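Local coordinates for NALP (Neisseria meningitidis, PDB 1UYN), which forms the outer-membrane translocator domain of an autotransporter, a beta-barrel whose hydrophilic pore serves to carry the protease passenger domain to the bacterial cell surface, at residues H115-G118 with D119-Y122. Numbering follows the deposited sequence.
Sequences HDAG and DIGY
Ala117 and Ile120 close a tight beta turn at the tip of the hairpin that joins strands 100-117 and 121-139, neighbours in the antiparallel transmembrane barrel of the translocator. Ile120 N donates to Ala117 O at 3.0 Å, nearly in line with the carbonyl. Gly118 and Asp119 take the two corner positions with the backbone angles of a type II' turn; the positive phi of Gly118, 42°, suits a residue without a side chain. A second bond, Ala117 N to Gly121 O at 2.9 Å, spans the strand ends just inside the turn. Gly121, too, has a backbone shape that would press a CB against the preceding carbonyl oxygen, so glycine fits there as well.

One step further, Asp116 and Tyr122 form a non-hydrogen-bonded antiparallel pair with both side chains on the same face of the sheet. The tyrosine can be followed outward. Its CB lies 3.1 Å from Asp116 OD1 and 3.2 Å from His115 O. A chi1 of 55° sets CG between the backbone N and carbonyl carbon. Tyr122 CG lies 3.9 Å from Asp116 OD1, and Tyr122 CD2 is the next ring atom near that oxygen. The carboxylate and ring planes stand 88° apart, the oxygen approaching the ring obliquely. Arg114 links the pair, bridging to Asp116 OD1 through NH2 and making a cation-pi contact with the ring, so the acid and the aromatic share one positive partner. At the tip, Tyr122 OH is hydrogen-bonded to Glu176 OE1, which gives this buried phenol a polar partner.

Ala117 faces the other way, its small methyl leaving room for the isoleucine beside the turn: Ile120 CG1 approaches Ala117 O, and Ile120 CD1 rests 3.9 Å from Ala117 CB.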
# COMPACT_ATOMS: atom_id res chain seq x y z
N HIS A 115 14.19 -1.14 -14.84
CA HIS A 115 15.29 -1.30 -15.78
C HIS A 115 16.29 -2.28 -15.20
O HIS A 115 16.78 -2.04 -14.13
CB HIS A 115 15.99 0.04 -15.99
CG HIS A 115 16.95 0.04 -17.12
ND1 HIS A 115 17.86 -0.98 -17.30
CD2 HIS A 115 17.13 0.89 -18.15
CE1 HIS A 115 18.55 -0.77 -18.40
NE2 HIS A 115 18.13 0.36 -18.94
N ASP A 116 16.61 -3.35 -15.92
CA ASP A 116 17.69 -4.30 -15.57
C ASP A 116 19.04 -3.96 -16.17
O ASP A 116 19.15 -3.64 -17.34
CB ASP A 116 17.35 -5.70 -16.00
CG ASP A 116 16.22 -6.29 -15.20
OD1 ASP A 116 16.27 -6.28 -13.98
OD2 ASP A 116 15.21 -6.79 -15.69
N ALA A 117 20.07 -4.05 -15.35
CA ALA A 117 21.40 -4.04 -15.84
C ALA A 117 21.76 -5.51 -16.01
O ALA A 117 22.22 -6.17 -15.07
CB ALA A 117 22.31 -3.33 -14.87
N GLY A 118 21.52 -6.05 -17.22
CA GLY A 118 21.74 -7.47 -17.48
C GLY A 118 21.23 -8.27 -16.30
O GLY A 118 20.14 -8.01 -15.81
N ASP A 119 22.03 -9.20 -15.81
CA ASP A 119 21.60 -10.08 -14.72
C ASP A 119 22.05 -9.64 -13.35
O ASP A 119 21.73 -10.32 -12.41
CB ASP A 119 22.11 -11.50 -14.93
CG ASP A 119 21.60 -12.14 -16.22
OD1 ASP A 119 20.34 -12.26 -16.37
OD2 ASP A 119 22.43 -12.55 -17.11
N ILE A 120 22.73 -8.50 -13.22
CA ILE A 120 23.31 -8.10 -11.93
C ILE A 120 22.42 -7.29 -11.01
O ILE A 120 22.80 -7.02 -9.88
CB ILE A 120 24.58 -7.29 -12.13
CG1 ILE A 120 24.24 -5.79 -12.30
CG2 ILE A 120 25.38 -7.84 -13.26
CD1 ILE A 120 25.29 -4.99 -13.00
N GLY A 121 21.26 -6.85 -11.46
CA GLY A 121 20.46 -5.99 -10.60
C GLY A 121 19.65 -5.05 -11.44
O GLY A 121 19.69 -5.12 -12.65
N TYR A 122 18.90 -4.17 -10.80
CA TYR A 122 17.96 -3.34 -11.55
C TYR A 122 17.62 -2.07 -10.84
O TYR A 122 17.93 -1.94 -9.68
CB TYR A 122 16.65 -4.12 -11.76
CG TYR A 122 16.06 -4.60 -10.49
CD1 TYR A 122 15.28 -3.77 -9.70
CD2 TYR A 122 16.37 -5.86 -10.02
CE1 TYR A 122 14.78 -4.21 -8.52
CE2 TYR A 122 15.88 -6.29 -8.82
CZ TYR A 122 15.08 -5.48 -8.09
OH TYR A 122 14.62 -5.94 -6.92